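Local coordinates for endonuclease PI-MtuI (Mycobacterium tuberculosis, PDB 2IMZ), which is the splicing domain of an intein in the RecA protein, which probably excises itself and joins the two flanking protein segments, at residues I19-A33 / R147-V160. The protein carries 1 engineered substitution. Residues are numbered along the deposited sequence; the frame is centred on the assembly and turned at random.
Sequences IEDVVDGRKPIHVVA and RTFDLEVEELHTLV. With ZN (zinc ion), chain C.
Ile19 opens the short helix 19-24 and shows how one helix turn can be seated on the apolar side of a beta strand. With chi1 (-166°) and chi2 both extended, Ile19 CD1 comes to 4.0 Å from Leu151 CG, while the CG2 branch meets Phe149 CD1 obliquely. Glu20 contributes its aliphatic root: CB lies over one face of the Phe149 ring, 3.9 Å from the ring centroid, in a CH-pi contact. The edge of that ring points at a face of the Arg147 guanidinium, Phe149 CZ standing 3.8 Å above the guanidinium plane. The polar ends of Glu20 and Arg147 have their main partners outside the contact, Glu20 OE2 in the backbone N of Gly5 and Arg147 NH2 in a salt bridge with Glu4. Val22 CG1 and Val23 CG2 both reach Leu151 CD2, each at 3.8 Å, and from this one methyl they lie in directions about a right angle apart. A Schellman motif then ends the helix at Arg26, and the chain returns as a strand. Here Val31 and Val153 meet tip to tip, CG2 to CG1 at 3.6 Å. Val32 CB packs beside Val160 CG2, and a water links Val32 N to Val160 O; the backbones also meet through a CA-H...O contact from Leu159 CA to Val32 O (3.2 Å). Ala33 CB rests on Leu156 CD1 and on the carbonyl of Thr158, a buried oxygen with no polar partner. Nearby, Glu152 and His157 bind a zinc ion shared with His167 of the second subunit, and Val153 N hydrogen-bonds the aminosuccinimide at position 168. The axis of helix 19-24 crosses that of segment 147-153, the end of the long strand 134-153, at 64°, whereas strand 30-34 pairs antiparallel with strand 40-52 and lies against strand 159-161 in the Hint fold.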
# COMPACT_ATOMS: atom_id res chain seq x y z
N ILE A 19 -5.90 -16.18 -0.90
CA ILE A 19 -4.75 -15.41 -0.45
C ILE A 19 -3.87 -16.10 0.59
O ILE A 19 -2.65 -15.97 0.55
CB ILE A 19 -5.19 -14.01 0.06
CG1 ILE A 19 -3.96 -13.11 0.19
CG2 ILE A 19 -5.94 -14.14 1.39
CD1 ILE A 19 -4.29 -11.62 0.27
N GLU A 20 -4.47 -16.85 1.52
CA GLU A 20 -3.66 -17.51 2.54
C GLU A 20 -2.72 -18.56 1.93
O GLU A 20 -1.62 -18.78 2.43
CB GLU A 20 -4.54 -18.15 3.62
CG GLU A 20 -5.41 -19.31 3.17
CD GLU A 20 -6.79 -18.87 2.69
OE1 GLU A 20 -7.70 -19.73 2.65
OE2 GLU A 20 -6.96 -17.68 2.35
N ASP A 21 -3.16 -19.20 0.86
CA ASP A 21 -2.33 -20.20 0.20
C ASP A 21 -1.18 -19.52 -0.52
O ASP A 21 -0.06 -20.04 -0.58
CB ASP A 21 -3.14 -21.03 -0.79
CG ASP A 21 -4.26 -21.81 -0.13
OD1 ASP A 21 -4.13 -22.14 1.06
OD2 ASP A 21 -5.26 -22.11 -0.82
N VAL A 22 -1.47 -18.35 -1.09
CA VAL A 22 -0.45 -17.59 -1.79
C VAL A 22 0.63 -17.15 -0.81
O VAL A 22 1.82 -17.23 -1.11
CB VAL A 22 -1.06 -16.35 -2.48
CG1 VAL A 22 0.02 -15.54 -3.17
CG2 VAL A 22 -2.10 -16.79 -3.50
N VAL A 23 0.21 -16.68 0.36
CA VAL A 23 1.16 -16.23 1.38
C VAL A 23 1.91 -17.39 2.04
O VAL A 23 3.13 -17.32 2.21
CB VAL A 23 0.45 -15.38 2.46
CG1 VAL A 23 1.40 -15.11 3.62
CG2 VAL A 23 -0.02 -14.06 1.86
N ASP A 24 1.19 -18.44 2.42
CA ASP A 24 1.82 -19.59 3.07
C ASP A 24 2.87 -20.25 2.18
O ASP A 24 3.88 -20.76 2.66
CB ASP A 24 0.79 -20.64 3.48
CG ASP A 24 -0.20 -20.13 4.52
OD1 ASP A 24 0.18 -19.27 5.35
OD2 ASP A 24 -1.36 -20.60 4.51
N GLY A 25 2.63 -20.23 0.87
CA GLY A 25 3.59 -20.83 -0.05
C GLY A 25 4.46 -19.83 -0.78
O GLY A 25 5.26 -20.21 -1.63
N ARG A 26 4.30 -18.54 -0.46
CA ARG A 26 5.07 -17.49 -1.11
C ARG A 26 5.06 -17.72 -2.62
O ARG A 26 6.09 -17.70 -3.28
CB ARG A 26 6.51 -17.46 -0.57
CG ARG A 26 6.56 -17.25 0.93
CD ARG A 26 7.96 -16.97 1.44
NE ARG A 26 7.94 -16.71 2.88
CZ ARG A 26 8.99 -16.31 3.59
NH1 ARG A 26 10.16 -16.11 2.99
NH2 ARG A 26 8.87 -16.09 4.89
N LYS A 27 3.85 -17.92 -3.15
CA LYS A 27 3.66 -18.18 -4.57
C LYS A 27 3.76 -16.90 -5.40
O LYS A 27 3.03 -15.94 -5.15
CB LYS A 27 2.29 -18.82 -4.81
CG LYS A 27 2.04 -20.07 -3.98
CD LYS A 27 0.70 -20.70 -4.34
CE LYS A 27 0.43 -21.93 -3.49
NZ LYS A 27 -0.84 -22.62 -3.89
N PRO A 28 4.67 -16.88 -6.38
CA PRO A 28 4.88 -15.72 -7.26
C PRO A 28 3.84 -15.69 -8.38
O PRO A 28 4.18 -15.68 -9.56
CB PRO A 28 6.28 -15.95 -7.79
CG PRO A 28 6.30 -17.43 -7.96
CD PRO A 28 5.67 -17.92 -6.67
N ILE A 29 2.56 -15.71 -8.00
CA ILE A 29 1.49 -15.67 -8.97
C ILE A 29 1.43 -14.29 -9.61
O ILE A 29 2.07 -13.35 -9.14
CB ILE A 29 0.11 -15.93 -8.32
CG1 ILE A 29 -0.24 -14.78 -7.36
CG2 ILE A 29 0.11 -17.26 -7.58
CD1 ILE A 29 -1.69 -14.78 -6.90
N HIS A 30 0.68 -14.18 -10.70
CA HIS A 30 0.48 -12.90 -11.35
C HIS A 30 -0.92 -12.47 -10.93
O HIS A 30 -1.75 -13.31 -10.58
CB HIS A 30 0.52 -13.01 -12.88
CG HIS A 30 1.91 -13.02 -13.44
ND1 HIS A 30 2.67 -14.17 -13.52
CD2 HIS A 30 2.69 -12.03 -13.91
CE1 HIS A 30 3.85 -13.88 -14.01
NE2 HIS A 30 3.90 -12.58 -14.26
N VAL A 31 -1.17 -11.16 -10.95
CA VAL A 31 -2.47 -10.64 -10.59
C VAL A 31 -2.88 -9.62 -11.63
O VAL A 31 -2.07 -9.23 -12.47
CB VAL A 31 -2.45 -9.90 -9.22
CG1 VAL A 31 -1.97 -10.83 -8.13
CG2 VAL A 31 -1.57 -8.66 -9.31
N VAL A 32 -4.14 -9.20 -11.58
CA VAL A 32 -4.62 -8.16 -12.48
C VAL A 32 -4.32 -6.89 -11.69
O VAL A 32 -4.85 -6.69 -10.60
CB VAL A 32 -6.14 -8.25 -12.71
CG1 VAL A 32 -6.60 -7.05 -13.54
CG2 VAL A 32 -6.49 -9.54 -13.41
N ALA A 33 -3.46 -6.04 -12.24
CA ALA A 33 -3.10 -4.79 -11.58
C ALA A 33 -3.51 -3.60 -12.42
O ALA A 33 -3.41 -3.62 -13.64
CB ALA A 33 -1.59 -4.76 -11.33
N ARG A 147 -8.21 -14.23 10.13
CA ARG A 147 -6.78 -14.13 9.85
C ARG A 147 -6.72 -13.26 8.60
O ARG A 147 -7.57 -13.40 7.72
CB ARG A 147 -6.17 -15.49 9.55
CG ARG A 147 -6.23 -16.48 10.69
CD ARG A 147 -5.20 -17.56 10.48
NE ARG A 147 -5.36 -18.24 9.20
CZ ARG A 147 -4.43 -18.99 8.62
NH1 ARG A 147 -3.26 -19.15 9.21
NH2 ARG A 147 -4.67 -19.57 7.45
N THR A 148 -5.74 -12.37 8.53
CA THR A 148 -5.63 -11.49 7.38
C THR A 148 -4.26 -11.56 6.72
O THR A 148 -3.28 -12.01 7.33
CB THR A 148 -5.94 -10.03 7.78
OG1 THR A 148 -5.00 -9.59 8.76
CG2 THR A 148 -7.35 -9.94 8.35
N PHE A 149 -4.19 -11.12 5.47
CA PHE A 149 -2.97 -11.17 4.69
C PHE A 149 -2.83 -9.98 3.76
O PHE A 149 -3.77 -9.21 3.57
CB PHE A 149 -2.94 -12.45 3.86
CG PHE A 149 -3.23 -13.69 4.65
CD1 PHE A 149 -4.54 -14.04 4.97
CD2 PHE A 149 -2.19 -14.49 5.12
CE1 PHE A 149 -4.81 -15.16 5.76
CE2 PHE A 149 -2.45 -15.60 5.90
CZ PHE A 149 -3.76 -15.94 6.22
N ASP A 150 -1.65 -9.86 3.16
CA ASP A 150 -1.37 -8.77 2.24
C ASP A 150 -0.35 -9.26 1.20
O ASP A 150 0.39 -10.21 1.46
CB ASP A 150 -0.81 -7.58 3.01
CG ASP A 150 -1.01 -6.26 2.30
OD1 ASP A 150 -2.14 -6.00 1.83
OD2 ASP A 150 -0.04 -5.47 2.22
N LEU A 151 -0.34 -8.63 0.04
CA LEU A 151 0.58 -9.00 -1.03
C LEU A 151 1.18 -7.76 -1.68
O LEU A 151 0.52 -6.73 -1.75
CB LEU A 151 -0.15 -9.80 -2.12
CG LEU A 151 -0.83 -11.12 -1.75
CD1 LEU A 151 -1.69 -11.60 -2.91
CD2 LEU A 151 0.23 -12.16 -1.39
N GLU A 152 2.43 -7.86 -2.13
CA GLU A 152 3.05 -6.75 -2.83
C GLU A 152 3.13 -7.15 -4.29
O GLU A 152 3.62 -8.23 -4.62
CB GLU A 152 4.47 -6.45 -2.32
CG GLU A 152 4.52 -5.50 -1.14
CD GLU A 152 3.79 -4.19 -1.39
OE1 GLU A 152 4.13 -3.46 -2.36
OE2 GLU A 152 2.86 -3.89 -0.62
N VAL A 153 2.62 -6.27 -5.14
CA VAL A 153 2.58 -6.48 -6.58
C VAL A 153 3.59 -5.54 -7.24
O VAL A 153 3.53 -4.33 -7.07
CB VAL A 153 1.17 -6.18 -7.14
CG1 VAL A 153 1.15 -6.35 -8.66
CG2 VAL A 153 0.16 -7.12 -6.50
N GLU A 154 4.52 -6.13 -7.98
CA GLU A 154 5.55 -5.34 -8.65
C GLU A 154 5.02 -4.15 -9.44
O GLU A 154 4.02 -4.24 -10.15
CB GLU A 154 6.36 -6.24 -9.57
CG GLU A 154 7.35 -5.49 -10.44
CD GLU A 154 7.99 -6.39 -11.48
OE1 GLU A 154 8.80 -7.25 -11.09
OE2 GLU A 154 7.67 -6.24 -12.67
N GLU A 155 5.73 -3.03 -9.29
CA GLU A 155 5.46 -1.77 -9.99
C GLU A 155 4.15 -1.02 -9.76
O GLU A 155 4.17 0.14 -9.34
CB GLU A 155 5.65 -1.98 -11.51
CG GLU A 155 5.42 -0.72 -12.34
CD GLU A 155 5.53 -0.95 -13.84
OE1 GLU A 155 5.02 -1.97 -14.34
OE2 GLU A 155 6.12 -0.09 -14.54
N LEU A 156 3.02 -1.66 -10.03
CA LEU A 156 1.73 -0.98 -9.92
C LEU A 156 1.08 -0.88 -8.54
O LEU A 156 0.20 -0.04 -8.34
CB LEU A 156 0.76 -1.59 -10.93
CG LEU A 156 1.31 -1.51 -12.36
CD1 LEU A 156 0.33 -2.13 -13.34
CD2 LEU A 156 1.56 -0.05 -12.71
N HIS A 157 1.49 -1.72 -7.60
CA HIS A 157 0.96 -1.66 -6.25
C HIS A 157 -0.55 -1.80 -6.09
O HIS A 157 -1.13 -1.25 -5.15
CB HIS A 157 1.41 -0.35 -5.59
CG HIS A 157 2.88 -0.30 -5.30
ND1 HIS A 157 3.43 -0.92 -4.20
CD2 HIS A 157 3.91 0.23 -5.99
CE1 HIS A 157 4.75 -0.77 -4.23
NE2 HIS A 157 5.06 -0.07 -5.31
N THR A 158 -1.18 -2.54 -7.00
CA THR A 158 -2.62 -2.78 -6.92
C THR A 158 -2.88 -4.21 -7.38
O THR A 158 -2.01 -4.85 -7.98
CB THR A 158 -3.43 -1.81 -7.82
OG1 THR A 158 -3.07 -2.01 -9.20
CG2 THR A 158 -3.15 -0.36 -7.44
N LEU A 159 -4.07 -4.72 -7.09
CA LEU A 159 -4.42 -6.08 -7.51
C LEU A 159 -5.92 -6.28 -7.39
O LEU A 159 -6.60 -5.56 -6.66
CB LEU A 159 -3.72 -7.13 -6.65
CG LEU A 159 -4.25 -7.31 -5.22
CD1 LEU A 159 -3.94 -8.71 -4.71
CD2 LEU A 159 -3.63 -6.24 -4.34
N VAL A 160 -6.42 -7.28 -8.11
CA VAL A 160 -7.83 -7.59 -8.06
C VAL A 160 -8.03 -8.71 -7.05
O VAL A 160 -7.37 -9.75 -7.12
CB VAL A 160 -8.35 -8.04 -9.45
CG1 VAL A 160 -9.74 -8.65 -9.32
CG2 VAL A 160 -8.39 -6.83 -10.38
ZN ZN C . 2.70 -1.81 -2.61
O HOH W 1 -5.86 -10.31 -9.42